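Local coordinates for hemolysin-related protein (Vibrio cholerae serotype O1, PDB 5V6F) that binds mannose-containing glycans through the second beta-prism lectin domain of RbmC, probably helping this biofilm protein attach to host glycans, at residues Q64-E69 and K86-D91. Numbering follows the deposited sequence.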
loop_
_atom_site.group_PDB
_atom_site.type_symbol
_atom_site.label_atom_id
_atom_site.label_comp_id
_atom_site.label_asym_id
_atom_site.label_seq_id
_atom_site.Cartn_x
_atom_site.Cartn_y
_atom_site.Cartn_z
ATOM N N GLN A 64 1.095 5.577 14.249
ATOM C CA GLN A 64 1.404 6.978 14.020
ATOM C C GLN A 64 0.743 7.517 12.755
ATOM O O GLN A 64 0.890 8.704 12.450
ATOM C CB GLN A 64 2.925 7.147 13.961
ATOM C CG GLN A 64 3.597 6.889 15.311
ATOM C CD GLN A 64 5.036 6.411 15.190
ATOM O OE1 GLN A 64 5.462 5.504 15.906
ATOM N NE2 GLN A 64 5.790 7.026 14.291
ATOM N N LEU A 65 -0.018 6.691 12.040
ATOM C CA LEU A 65 -0.580 7.086 10.755
ATOM C C LEU A 65 -1.840 7.922 10.945
ATOM O O LEU A 65 -2.749 7.539 11.690
ATOM C CB LEU A 65 -0.889 5.845 9.915
ATOM C CG LEU A 65 -1.450 6.072 8.513
ATOM C CD1 LEU A 65 -0.458 6.837 7.643
ATOM C CD2 LEU A 65 -1.813 4.736 7.883
ATOM N N GLN A 66 -1.897 9.065 10.262
ATOM C CA GLN A 66 -3.081 9.911 10.275
ATOM C C GLN A 66 -3.958 9.689 9.050
ATOM O O GLN A 66 -5.167 9.493 9.189
ATOM C CB GLN A 66 -2.682 11.390 10.368
ATOM C CG GLN A 66 -3.872 12.346 10.322
ATOM C CD GLN A 66 -3.481 13.796 10.535
ATOM O OE1 GLN A 66 -2.323 14.107 10.817
ATOM N NE2 GLN A 66 -4.450 14.693 10.398
ATOM N N SER A 67 -3.373 9.691 7.854
ATOM C CA SER A 67 -4.166 9.560 6.640
ATOM C C SER A 67 -3.304 9.011 5.514
ATOM O O SER A 67 -2.071 9.045 5.570
ATOM C CB SER A 67 -4.767 10.907 6.231
ATOM O OG SER A 67 -3.740 11.825 5.888
ATOM N N VAL A 68 -3.979 8.511 4.481
ATOM C CA VAL A 68 -3.321 8.063 3.262
ATOM C C VAL A 68 -3.951 8.773 2.075
ATOM O O VAL A 68 -5.139 9.109 2.077
ATOM C CB VAL A 68 -3.401 6.531 3.073
ATOM C CG1 VAL A 68 -2.597 5.820 4.152
ATOM C CG2 VAL A 68 -4.854 6.053 3.076
ATOM N N GLU A 69 -3.126 9.008 1.062
ATOM C CA GLU A 69 -3.551 9.511 -0.238
ATOM C C GLU A 69 -3.016 8.512 -1.250
ATOM O O GLU A 69 -1.801 8.436 -1.461
ATOM C CB GLU A 69 -3.007 10.918 -0.483
ATOM C CG GLU A 69 -3.480 11.603 -1.741
ATOM C CD GLU A 69 -2.923 13.009 -1.854
ATOM O OE1 GLU A 69 -1.803 13.168 -2.380
ATOM O OE2 GLU A 69 -3.594 13.953 -1.387
ATOM N N LYS A 86 0.853 8.201 -0.407
ATOM C CA LYS A 86 1.378 9.225 0.481
ATOM C C LYS A 86 0.830 8.973 1.881
ATOM O O LYS A 86 -0.388 8.986 2.086
ATOM C CB LYS A 86 0.997 10.621 -0.006
ATOM C CG LYS A 86 1.479 11.742 0.890
ATOM C CD LYS A 86 1.027 13.091 0.367
ATOM C CE LYS A 86 1.215 14.174 1.404
ATOM N NZ LYS A 86 0.635 15.471 0.950
ATOM N N PHE A 87 1.728 8.727 2.830
ATOM C CA PHE A 87 1.371 8.507 4.225
ATOM C C PHE A 87 1.626 9.793 5.004
ATOM O O PHE A 87 2.760 10.277 5.043
ATOM C CB PHE A 87 2.191 7.364 4.828
ATOM C CG PHE A 87 2.046 6.045 4.110
ATOM C CD1 PHE A 87 2.867 5.725 3.044
ATOM C CD2 PHE A 87 1.123 5.105 4.538
ATOM C CE1 PHE A 87 2.751 4.501 2.401
ATOM C CE2 PHE A 87 0.998 3.880 3.896
ATOM C CZ PHE A 87 1.816 3.578 2.833
ATOM N N THR A 88 0.579 10.343 5.618
ATOM C CA THR A 88 0.704 11.493 6.506
ATOM C C THR A 88 0.574 11.014 7.946
ATOM O O THR A 88 -0.383 10.308 8.286
ATOM C CB THR A 88 -0.351 12.561 6.196
ATOM O OG1 THR A 88 -0.177 13.037 4.856
ATOM C CG2 THR A 88 -0.225 13.743 7.146
ATOM N N MET A 89 1.537 11.393 8.781
ATOM C CA MET A 89 1.624 10.908 10.151
ATOM C C MET A 89 1.067 11.949 11.124
ATOM O O MET A 89 0.871 13.117 10.781
ATOM C CB MET A 89 3.078 10.568 10.500
ATOM C CG MET A 89 3.848 9.886 9.378
ATOM S SD MET A 89 3.060 8.376 8.786
ATOM C CE MET A 89 3.345 7.283 10.181
ATOM N N LYS A 90 0.813 11.513 12.362
ATOM C CA LYS A 90 0.228 12.418 13.345
ATOM C C LYS A 90 1.183 13.533 13.741
ATOM O O LYS A 90 0.735 14.542 14.291
ATOM C CB LYS A 90 -0.211 11.664 14.606
ATOM C CG LYS A 90 -1.206 10.543 14.380
ATOM C CD LYS A 90 -1.407 9.676 15.627
ATOM C CE LYS A 90 -2.470 8.607 15.393
ATOM N NZ LYS A 90 -2.931 7.993 16.671
ATOM N N ASP A 91 2.479 13.381 13.489
ATOM C CA ASP A 91 3.400 14.477 13.754
ATOM C C ASP A 91 3.353 15.545 12.667
ATOM O O ASP A 91 3.997 16.588 12.816
ATOM C CB ASP A 91 4.832 13.951 13.938
ATOM C CG ASP A 91 5.416 13.327 12.678
ATOM O OD1 ASP A 91 4.747 13.320 11.623
ATOM O OD2 ASP A 91 6.566 12.839 12.749
HETATM O O HOH W 1 -0.512 15.551 -2.153
#
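Leu-65 and Val-68 both bring a methyl close to Phe-87 CD2. Leu-65 CD1 meets the ring edge in its plane, 3.9 Å from Phe-87 CD2; the leucine reaches it because CG stands anti to the backbone N (chi1 -178°) and brings the branch back toward the partner strand. Val-68 runs alongside Phe-87, pointing the same way, with Val-68 CG1 3.8 Å from Phe-87 CD2. Met-89 starts out pointing away, but its chain bends at chi2 and chi3 (-56° and -71°), which returns Met-89 SD to 4.0 Å from Leu-65 CD1 and lays CE against the backbone of Gln-64. This apolar face turns inward, where Ile-60, Met-25 and Leu-27 of the neighbouring sheet meet Phe-87.

On the other face, Ser-67 OG sits 3.5 Å from Thr-88 CB, and the extended chains of Glu-69 and Lys-86 cross at an angle. Glu-69 OE1 and Lys-86 NZ stay 4.7 Å apart; a water between them donates to Glu-69 OE1 and takes only a weak bond from Lys-86 NZ.

Between the faces, Glu-69 and Lys-86 exchange two backbone bonds. Further along, Thr-88 O is gripped twice, by Gln-66 N at 2.8 Å, in the carbonyl plane, and by Ser-67 N, tilted slightly out of it. Two residues opposite one make a classic beta bulge, shifting the register by one before Lys-90 N closes the pair on Gln-64 O. The bulge lies at the open end of the hairpin formed by strands 65-75 and 80-89, the two central strands of a four-stranded antiparallel sheet, one of three such sheets in this beta-prism lectin domain.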